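Local structure of lipoprotein, putative (Bacillus anthracis, 4O4A) at residues 29-35 with 59-65; 103-109 with 121-127. The protein is of unknown function but is classed as a putative lipoprotein and may bind lipid. One frame throughout, in Å; residues are numbered along the deposited sequence.

Contact 1 of 2, residues 29-35 with 59-65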
ATOM      1  N   ASP B  29     -30.577 -19.328 -20.180  1.00 46.25           N
ATOM      2  CA  ASP B  29     -31.724 -18.569 -19.732  1.00 44.30           C
ATOM      3  C   ASP B  29     -31.604 -17.980 -18.341  1.00 43.69           C
ATOM      4  O   ASP B  29     -32.370 -18.356 -17.448  1.00 45.52           O
ATOM      5  CB  ASP B  29     -32.934 -19.491 -19.749  1.00 48.01           C
ATOM      6  CG  ASP B  29     -33.197 -20.074 -21.094  1.00 52.66           C
ATOM      7  OD1 ASP B  29     -32.854 -19.422 -22.104  1.00 53.42           O
ATOM      8  OD2 ASP B  29     -33.786 -21.175 -21.145  1.00 55.86           O
ATOM      9  N   THR B  30     -30.642 -17.090 -18.133  1.00 41.05           N
ATOM     10  CA  THR B  30     -30.521 -16.431 -16.840  1.00 39.84           C
ATOM     11  C   THR B  30     -30.442 -14.910 -16.993  1.00 39.42           C
ATOM     12  O   THR B  30     -29.764 -14.400 -17.872  1.00 35.67           O
ATOM     13  CB  THR B  30     -29.308 -16.923 -16.056  1.00 38.15           C
ATOM     14  OG1 THR B  30     -29.418 -18.332 -15.892  1.00 38.27           O
ATOM     15  CG2 THR B  30     -29.249 -16.253 -14.675  1.00 39.12           C
ATOM     16  N   ILE B  31     -31.146 -14.216 -16.108  1.00 39.50           N
ATOM     17  CA  ILE B  31     -31.160 -12.773 -16.063  1.00 39.43           C
ATOM     18  C   ILE B  31     -30.480 -12.369 -14.774  1.00 40.43           C
ATOM     19  O   ILE B  31     -30.850 -12.859 -13.705  1.00 45.50           O
ATOM     20  CB  ILE B  31     -32.593 -12.230 -16.033  1.00 40.24           C
ATOM     21  CG1 ILE B  31     -33.242 -12.404 -17.396  1.00 41.61           C
ATOM     22  CG2 ILE B  31     -32.600 -10.756 -15.671  1.00 40.73           C
ATOM     23  CD1 ILE B  31     -34.697 -11.988 -17.440  1.00 41.48           C
ATOM     24  N   TYR B  32     -29.487 -11.495 -14.870  1.00 36.87           N
ATOM     25  CA  TYR B  32     -28.776 -11.032 -13.693  1.00 36.81           C
ATOM     26  C   TYR B  32     -29.145  -9.588 -13.435  1.00 36.07           C
ATOM     27  O   TYR B  32     -29.002  -8.754 -14.313  1.00 34.38           O
ATOM     28  CB  TYR B  32     -27.266 -11.147 -13.891  1.00 34.54           C
ATOM     29  CG  TYR B  32     -26.788 -12.562 -14.058  1.00 34.80           C
ATOM     30  CD1 TYR B  32     -26.425 -13.326 -12.959  1.00 38.15           C
ATOM     31  CD2 TYR B  32     -26.713 -13.153 -15.316  1.00 34.63           C
ATOM     32  CE1 TYR B  32     -25.978 -14.633 -13.116  1.00 38.67           C
ATOM     33  CE2 TYR B  32     -26.284 -14.460 -15.486  1.00 35.30           C
ATOM     34  CZ  TYR B  32     -25.914 -15.193 -14.385  1.00 37.26           C
ATOM     35  OH  TYR B  32     -25.479 -16.480 -14.548  1.00 37.78           O
ATOM     36  N   LEU B  33     -29.617  -9.304 -12.227  1.00 36.26           N
ATOM     37  CA  LEU B  33     -29.975  -7.951 -11.840  1.00 36.98           C
ATOM     38  C   LEU B  33     -28.947  -7.436 -10.853  1.00 39.02           C
ATOM     39  O   LEU B  33     -28.813  -7.968  -9.753  1.00 43.02           O
ATOM     40  CB  LEU B  33     -31.349  -7.937 -11.201  1.00 38.26           C
ATOM     41  CG  LEU B  33     -32.439  -8.558 -12.064  1.00 38.56           C
ATOM     42  CD1 LEU B  33     -33.773  -8.503 -11.345  1.00 40.17           C
ATOM     43  CD2 LEU B  33     -32.539  -7.861 -13.410  1.00 38.72           C
ATOM     44  N   ILE B  34     -28.201  -6.421 -11.266  1.00 40.46           N
ATOM     45  CA  ILE B  34     -27.175  -5.834 -10.439  1.00 43.47           C
ATOM     46  C   ILE B  34     -27.604  -4.447  -9.937  1.00 45.50           C
ATOM     47  O   ILE B  34     -28.116  -3.634 -10.700  1.00 48.92           O
ATOM     48  CB  ILE B  34     -25.855  -5.622 -11.236  1.00 43.12           C
ATOM     49  CG1 ILE B  34     -25.239  -6.933 -11.710  1.00 42.36           C
ATOM     50  CG2 ILE B  34     -24.824  -4.925 -10.370  1.00 47.64           C
ATOM     51  CD1 ILE B  34     -25.876  -7.523 -12.932  1.00 46.11           C
ATOM     52  N   PRO B  35     -27.386  -4.159  -8.654  1.00 45.97           N
ATOM     53  CA  PRO B  35     -27.687  -2.799  -8.211  1.00 49.00           C
ATOM     54  C   PRO B  35     -26.852  -1.808  -9.017  1.00 47.98           C
ATOM     55  O   PRO B  35     -25.648  -1.989  -9.152  1.00 46.92           O
ATOM     56  CB  PRO B  35     -27.272  -2.817  -6.745  1.00 49.08           C
ATOM     57  CG  PRO B  35     -27.516  -4.222  -6.326  1.00 48.63           C
ATOM     58  CD  PRO B  35     -27.127  -5.059  -7.521  1.00 47.44           C
ATOM     59  N   GLU B  59     -38.979 -17.662 -19.679  1.00 57.93           N
ATOM     60  CA  GLU B  59     -38.139 -18.846 -19.692  1.00 62.30           C
ATOM     61  C   GLU B  59     -36.827 -18.628 -18.926  1.00 55.34           C
ATOM     62  O   GLU B  59     -36.026 -19.545 -18.790  1.00 55.27           O
ATOM     63  CB  GLU B  59     -37.840 -19.193 -21.146  1.00 72.30           C
ATOM     64  CG  GLU B  59     -37.224 -18.027 -21.921  1.00 84.59           C
ATOM     65  CD  GLU B  59     -37.252 -18.244 -23.423  1.00 94.60           C
ATOM     66  OE1 GLU B  59     -37.530 -19.391 -23.842  1.00116.18           O
ATOM     67  OE2 GLU B  59     -37.008 -17.272 -24.182  1.00 83.77           O
ATOM     68  N   PHE B  60     -36.626 -17.417 -18.412  1.00 47.82           N
ATOM     69  CA  PHE B  60     -35.404 -17.055 -17.696  1.00 42.40           C
ATOM     70  C   PHE B  60     -35.478 -17.173 -16.188  1.00 43.60           C
ATOM     71  O   PHE B  60     -36.526 -16.944 -15.603  1.00 42.19           O
ATOM     72  CB  PHE B  60     -35.067 -15.617 -17.998  1.00 39.88           C
ATOM     73  CG  PHE B  60     -34.670 -15.369 -19.414  1.00 37.02           C
ATOM     74  CD1 PHE B  60     -35.621 -15.273 -20.404  1.00 37.06           C
ATOM     75  CD2 PHE B  60     -33.340 -15.185 -19.740  1.00 35.58           C
ATOM     76  CE1 PHE B  60     -35.252 -15.017 -21.715  1.00 37.86           C
ATOM     77  CE2 PHE B  60     -32.961 -14.933 -21.048  1.00 35.90           C
ATOM     78  CZ  PHE B  60     -33.921 -14.853 -22.035  1.00 37.21           C
ATOM     79  N   SER B  61     -34.346 -17.519 -15.571  1.00 43.16           N
ATOM     80  CA  SER B  61     -34.235 -17.578 -14.119  1.00 45.15           C
ATOM     81  C   SER B  61     -33.690 -16.222 -13.772  1.00 41.11           C
ATOM     82  O   SER B  61     -32.916 -15.656 -14.537  1.00 39.86           O
ATOM     83  CB  SER B  61     -33.266 -18.664 -13.658  1.00 49.41           C
ATOM     84  OG  SER B  61     -33.700 -19.947 -14.053  1.00 52.41           O
ATOM     85  N   VAL B  62     -34.078 -15.680 -12.632  1.00 41.34           N
ATOM     86  CA  VAL B  62     -33.654 -14.325 -12.289  1.00 40.43           C
ATOM     87  C   VAL B  62     -32.797 -14.281 -11.050  1.00 37.85           C
ATOM     88  O   VAL B  62     -33.248 -14.638  -9.978  1.00 36.96           O
ATOM     89  CB  VAL B  62     -34.868 -13.407 -12.059  1.00 41.95           C
ATOM     90  CG1 VAL B  62     -34.421 -11.968 -11.848  1.00 41.02           C
ATOM     91  CG2 VAL B  62     -35.816 -13.477 -13.237  1.00 43.73           C
ATOM     92  N   VAL B  63     -31.563 -13.818 -11.217  1.00 37.22           N
ATOM     93  CA  VAL B  63     -30.638 -13.670 -10.118  1.00 38.39           C
ATOM     94  C   VAL B  63     -30.615 -12.215  -9.733  1.00 40.32           C
ATOM     95  O   VAL B  63     -30.294 -11.363 -10.552  1.00 41.71           O
ATOM     96  CB  VAL B  63     -29.214 -14.099 -10.489  1.00 39.06           C
ATOM     97  CG1 VAL B  63     -28.247 -13.741  -9.367  1.00 43.44           C
ATOM     98  CG2 VAL B  63     -29.159 -15.588 -10.772  1.00 39.16           C
ATOM     99  N   THR B  64     -30.966 -11.936  -8.484  1.00 45.20           N
ATOM    100  CA  THR B  64     -30.968 -10.582  -7.962  1.00 45.64           C
ATOM    101  C   THR B  64     -29.871 -10.473  -6.948  1.00 46.49           C
ATOM    102  O   THR B  64     -29.895 -11.155  -5.930  1.00 53.60           O
ATOM    103  CB  THR B  64     -32.288 -10.236  -7.274  1.00 47.84           C
ATOM    104  OG1 THR B  64     -33.331 -10.192  -8.249  1.00 52.25           O
ATOM    105  CG2 THR B  64     -32.196  -8.888  -6.614  1.00 49.95           C
ATOM    106  N   PHE B  65     -28.887  -9.635  -7.234  1.00 44.15           N
ATOM    107  CA  PHE B  65     -27.788  -9.458  -6.318  1.00 43.64           C
ATOM    108  C   PHE B  65     -28.166  -8.481  -5.238  1.00 44.17           C
ATOM    109  O   PHE B  65     -28.889  -7.530  -5.471  1.00 46.04           O
ATOM    110  CB  PHE B  65     -26.525  -8.963  -7.040  1.00 41.04           C
ATOM    111  CG  PHE B  65     -25.900  -9.991  -7.933  1.00 39.67           C
ATOM    112  CD1 PHE B  65     -25.166 -11.036  -7.391  1.00 41.04           C
ATOM    113  CD2 PHE B  65     -26.038  -9.919  -9.313  1.00 39.27           C
ATOM    114  CE1 PHE B  65     -24.589 -12.001  -8.204  1.00 40.73           C
ATOM    115  CE2 PHE B  65     -25.462 -10.878 -10.138  1.00 38.19           C
ATOM    116  CZ  PHE B  65     -24.736 -11.921  -9.581  1.00 38.83           C
TER
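L33 N donates to V63 O at 2.7 Å, and the neighbouring rungs repeat the pattern: I31 N to S61 O, V63 N to I31 O, F65 N to L33 O and S61 N to D29 O. The last differs, since S61 N stands 30° off the plane of the D29 carbonyl, where the strand begins. I31 and L33 therefore use both backbone groups on 59-65, and D29 its carbonyl, whereas T30, Y32 and I34 bond through theirs to L86, Y88 and V90 of strand 86-90. This alternation, with the segment axes 20° apart, identifies neighbouring parallel strands, 30-35 lying between 60-64 and 86-90 in a mixed sheet.

On the face carrying I31 and L33, the I31 side chain crosses F60 at about a right angle, CG1 meeting F60 CD2 at 3.6 Å. L33 CD1 touches both V62 CG1 and T64 OG1, 3.6 Å from each.

The other face holds T30, Y32, S61 and V63. With its CG beside the backbone N (chi1 -64°), the Y32 ring runs alongside V63, its CD1 3.8 Å from V63 CB. The same CD1 lies 3.9 Å from F65 CE2. F65 directs its ring edge at L33 O, CD2 approaching to 3.4 Å, while V63 CG1 lies over one ring face, offset toward the rim. V63 and F65 also touch V44 of strand 40-45, and the Y32 ring meets that of Y87 with the two planes nearly parallel.

Contact 2 of 2, residues 103-109 with 121-127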
ATOM      1  N   CYS B 103     -19.519  -5.416 -20.280  1.00 41.50           N
ATOM      2  CA  CYS B 103     -19.411  -4.862 -18.919  1.00 41.89           C
ATOM      3  C   CYS B 103     -19.382  -5.968 -17.907  1.00 40.08           C
ATOM      4  O   CYS B 103     -19.319  -5.714 -16.707  1.00 41.69           O
ATOM      5  CB  CYS B 103     -20.608  -3.983 -18.597  1.00 44.91           C
ATOM      6  SG  CYS B 103     -20.893  -2.639 -19.745  1.00 46.36           S
ATOM      7  N   ILE B 104     -19.418  -7.197 -18.398  1.00 37.99           N
ATOM      8  CA  ILE B 104     -19.444  -8.351 -17.561  1.00 36.29           C
ATOM      9  C   ILE B 104     -18.298  -9.293 -17.866  1.00 35.60           C
ATOM     10  O   ILE B 104     -17.979  -9.537 -19.024  1.00 36.67           O
ATOM     11  CB  ILE B 104     -20.768  -9.109 -17.783  1.00 38.54           C
ATOM     12  CG1 ILE B 104     -21.977  -8.268 -17.319  1.00 41.67           C
ATOM     13  CG2 ILE B 104     -20.767 -10.426 -17.029  1.00 39.24           C
ATOM     14  CD1 ILE B 104     -21.987  -7.972 -15.834  1.00 41.36           C
ATOM     15  N   HIS B 105     -17.685  -9.826 -16.815  1.00 34.76           N
ATOM     16  CA  HIS B 105     -16.619 -10.828 -16.956  1.00 35.17           C
ATOM     17  C   HIS B 105     -17.032 -12.043 -16.196  1.00 34.34           C
ATOM     18  O   HIS B 105     -17.354 -11.947 -15.014  1.00 34.59           O
ATOM     19  CB  HIS B 105     -15.273 -10.312 -16.457  1.00 36.30           C
ATOM     20  CG  HIS B 105     -14.202 -11.366 -16.332  1.00 38.09           C
ATOM     21  ND1 HIS B 105     -13.755 -12.111 -17.401  1.00 42.49           N
ATOM     22  CD2 HIS B 105     -13.434 -11.734 -15.278  1.00 39.71           C
ATOM     23  CE1 HIS B 105     -12.794 -12.928 -17.001  1.00 42.79           C
ATOM     24  NE2 HIS B 105     -12.576 -12.716 -15.716  1.00 41.39           N
ATOM     25  N   PHE B 106     -17.073 -13.178 -16.883  1.00 36.23           N
ATOM     26  CA  PHE B 106     -17.440 -14.412 -16.254  1.00 42.30           C
ATOM     27  C   PHE B 106     -16.125 -15.038 -15.806  1.00 44.36           C
ATOM     28  O   PHE B 106     -15.337 -15.469 -16.623  1.00 47.09           O
ATOM     29  CB  PHE B 106     -18.196 -15.316 -17.215  1.00 46.38           C
ATOM     30  CG  PHE B 106     -19.009 -16.314 -16.523  1.00 57.79           C
ATOM     31  CD1 PHE B 106     -20.333 -16.033 -16.189  1.00 64.38           C
ATOM     32  CD2 PHE B 106     -18.443 -17.505 -16.123  1.00 63.60           C
ATOM     33  CE1 PHE B 106     -21.087 -16.957 -15.500  1.00 70.88           C
ATOM     34  CE2 PHE B 106     -19.192 -18.435 -15.435  1.00 69.34           C
ATOM     35  CZ  PHE B 106     -20.516 -18.162 -15.123  1.00 72.10           C
ATOM     36  N   SER B 107     -15.898 -15.059 -14.500  1.00 46.89           N
ATOM     37  CA  SER B 107     -14.627 -15.506 -13.941  1.00 50.52           C
ATOM     38  C   SER B 107     -14.476 -16.993 -13.773  1.00 54.53           C
ATOM     39  O   SER B 107     -13.563 -17.587 -14.346  1.00 69.73           O
ATOM     40  CB  SER B 107     -14.372 -14.837 -12.592  1.00 49.75           C
ATOM     41  OG  SER B 107     -13.186 -15.361 -12.020  1.00 48.66           O
ATOM     42  N   SER B 108     -15.338 -17.610 -12.978  1.00 50.46           N
ATOM     43  CA  SER B 108     -15.213 -19.055 -12.752  1.00 51.72           C
ATOM     44  C   SER B 108     -16.428 -19.673 -12.102  1.00 49.93           C
ATOM     45  O   SER B 108     -17.293 -18.984 -11.571  1.00 48.24           O
ATOM     46  CB  SER B 108     -14.018 -19.351 -11.843  1.00 50.21           C
ATOM     47  OG  SER B 108     -14.261 -18.833 -10.554  1.00 47.57           O
ATOM     48  N   THR B 109     -16.478 -20.993 -12.166  1.00 51.34           N
ATOM     49  CA  THR B 109     -17.550 -21.751 -11.562  1.00 52.86           C
ATOM     50  C   THR B 109     -16.940 -22.927 -10.868  1.00 55.99           C
ATOM     51  O   THR B 109     -15.811 -23.316 -11.145  1.00 56.26           O
ATOM     52  CB  THR B 109     -18.560 -22.273 -12.594  1.00 53.80           C
ATOM     53  OG1 THR B 109     -17.882 -23.076 -13.568  1.00 56.16           O
ATOM     54  CG2 THR B 109     -19.230 -21.128 -13.293  1.00 53.77           C
ATOM     55  N   PHE B 121     -21.159 -22.690  -7.270  1.00 41.79           N
ATOM     56  CA  PHE B 121     -21.083 -21.226  -7.281  1.00 40.49           C
ATOM     57  C   PHE B 121     -20.583 -20.671  -8.596  1.00 40.06           C
ATOM     58  O   PHE B 121     -20.028 -21.393  -9.436  1.00 40.88           O
ATOM     59  CB  PHE B 121     -20.149 -20.744  -6.190  1.00 41.74           C
ATOM     60  CG  PHE B 121     -18.742 -21.247  -6.342  1.00 44.30           C
ATOM     61  CD1 PHE B 121     -17.861 -20.616  -7.187  1.00 43.28           C
ATOM     62  CD2 PHE B 121     -18.304 -22.359  -5.634  1.00 47.70           C
ATOM     63  CE1 PHE B 121     -16.570 -21.079  -7.331  1.00 46.00           C
ATOM     64  CE2 PHE B 121     -17.014 -22.826  -5.776  1.00 48.85           C
ATOM     65  CZ  PHE B 121     -16.148 -22.186  -6.629  1.00 47.59           C
ATOM     66  N   ALA B 122     -20.766 -19.365  -8.752  1.00 37.63           N
ATOM     67  CA  ALA B 122     -20.322 -18.676  -9.930  1.00 35.68           C
ATOM     68  C   ALA B 122     -19.701 -17.355  -9.546  1.00 36.56           C
ATOM     69  O   ALA B 122     -20.216 -16.632  -8.689  1.00 36.96           O
ATOM     70  CB  ALA B 122     -21.484 -18.454 -10.877  1.00 36.21           C
ATOM     71  N   ASN B 123     -18.591 -17.043 -10.203  1.00 37.69           N
ATOM     72  CA  ASN B 123     -17.882 -15.799  -9.996  1.00 37.94           C
ATOM     73  C   ASN B 123     -17.961 -14.951 -11.228  1.00 38.59           C
ATOM     74  O   ASN B 123     -17.549 -15.370 -12.313  1.00 44.71           O
ATOM     75  CB  ASN B 123     -16.425 -16.068  -9.677  1.00 40.56           C
ATOM     76  CG  ASN B 123     -16.216 -16.503  -8.265  1.00 45.48           C
ATOM     77  OD1 ASN B 123     -16.510 -15.754  -7.348  1.00 48.75           O
ATOM     78  ND2 ASN B 123     -15.660 -17.701  -8.074  1.00 50.25           N
ATOM     79  N   LEU B 124     -18.528 -13.767 -11.076  1.00 40.00           N
ATOM     80  CA  LEU B 124     -18.615 -12.826 -12.162  1.00 40.83           C
ATOM     81  C   LEU B 124     -18.100 -11.513 -11.659  1.00 38.42           C
ATOM     82  O   LEU B 124     -17.885 -11.326 -10.476  1.00 34.13           O
ATOM     83  CB  LEU B 124     -20.043 -12.613 -12.631  1.00 41.79           C
ATOM     84  CG  LEU B 124     -20.785 -13.792 -13.231  1.00 47.39           C
ATOM     85  CD1 LEU B 124     -21.487 -14.513 -12.102  1.00 51.95           C
ATOM     86  CD2 LEU B 124     -21.814 -13.318 -14.246  1.00 48.85           C
ATOM     87  N   GLU B 125     -17.944 -10.584 -12.578  1.00 35.70           N
ATOM     88  CA  GLU B 125     -17.443  -9.291 -12.245  1.00 35.77           C
ATOM     89  C   GLU B 125     -18.124  -8.306 -13.152  1.00 35.84           C
ATOM     90  O   GLU B 125     -18.328  -8.574 -14.342  1.00 37.60           O
ATOM     91  CB  GLU B 125     -15.941  -9.287 -12.449  1.00 36.18           C
ATOM     92  CG  GLU B 125     -15.249  -8.023 -12.026  1.00 39.19           C
ATOM     93  CD  GLU B 125     -13.752  -8.066 -12.247  1.00 43.20           C
ATOM     94  OE1 GLU B 125     -13.186  -9.161 -12.446  1.00 44.34           O
ATOM     95  OE2 GLU B 125     -13.134  -6.982 -12.226  1.00 47.50           O
ATOM     96  N   VAL B 126     -18.470  -7.154 -12.604  1.00 35.98           N
ATOM     97  CA  VAL B 126     -19.140  -6.131 -13.385  1.00 35.49           C
ATOM     98  C   VAL B 126     -18.375  -4.839 -13.284  1.00 39.21           C
ATOM     99  O   VAL B 126     -17.675  -4.587 -12.283  1.00 39.98           O
ATOM    100  CB  VAL B 126     -20.578  -5.903 -12.880  1.00 33.80           C
ATOM    101  CG1 VAL B 126     -20.589  -5.412 -11.434  1.00 34.84           C
ATOM    102  CG2 VAL B 126     -21.318  -4.921 -13.760  1.00 32.88           C
ATOM    103  N   THR B 127     -18.526  -4.013 -14.315  1.00 42.43           N
ATOM    104  CA  THR B 127     -17.925  -2.683 -14.341  1.00 46.92           C
ATOM    105  C   THR B 127     -18.906  -1.692 -14.955  1.00 54.67           C
ATOM    106  O   THR B 127     -19.812  -2.071 -15.724  1.00 55.44           O
ATOM    107  CB  THR B 127     -16.623  -2.647 -15.166  1.00 45.13           C
ATOM    108  OG1 THR B 127     -16.041  -1.349 -15.117  1.00 44.54           O
ATOM    109  CG2 THR B 127     -16.882  -3.002 -16.615  1.00 46.10           C
TER
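N123 O accepts from two consecutive amides, S107 N at 2.8 Å and S108 N at 3.2 Å, both arriving from the same face of its carbonyl plane. The return bond runs from N123 N to S108 O at 2.7 Å. N123 also reaches S108 with its side chain: ND2 donates to S108 OG at 3.1 Å, the hydroxyl lying 16° out of the amide plane. S108 OG is within range because it sits between its own backbone N and carbonyl carbon (chi1 66°).

Two residues set against one, with the register shifting by one between F106 and S108, define a classic beta bulge in the antiparallel hairpin formed by strands 104-114 and 117-126. Before the bulge, H105 and E125 form a hydrogen-bonded pair through reciprocal backbone bonds. On the face bearing I104, F106, L124 and V126, F106 CD1 meets L124 CD2 at 3.7 Å, and I104 CD1 packs against V126 CG2 at the same separation.

Across the other face, E125 OE1 approaches the edge of the H105 ring, 3.8 Å from CD2, with carboxylate and ring planes 79° apart. The polar ends have their stronger partners elsewhere: H105 ND1 bonds S136 O, and E125 OE2 forms a salt bridge with R140. F135 of helix 133-138 touches both side chains from outside the hairpin. At its open end, T127 N donates to C103 O at 3.0 Å, while C103 SG is tied to C131 by a disulfide and T127 OG1 bonds A130 N.

In the fold
From the N terminus, strand 30-35 is laid down first, and contact 1 closes when the chain returns as 59-65 after a 23-residue excursion that includes strand 40-45. Contact 2 opens later and closes the shorter 11-residue span between 103-109 and 121-127, so the two loops follow in series, neither nested nor crossed. Contact 1 belongs to the five-strand mixed sheet and contact 2 to the four-strand one. Their centres lie 13 Å apart, and their nearest atoms, about 4 Å apart, make no touch. Strand 40-45 connects them: L42 meets I34 and F65 of contact 1 as well as L124 and V126 of contact 2.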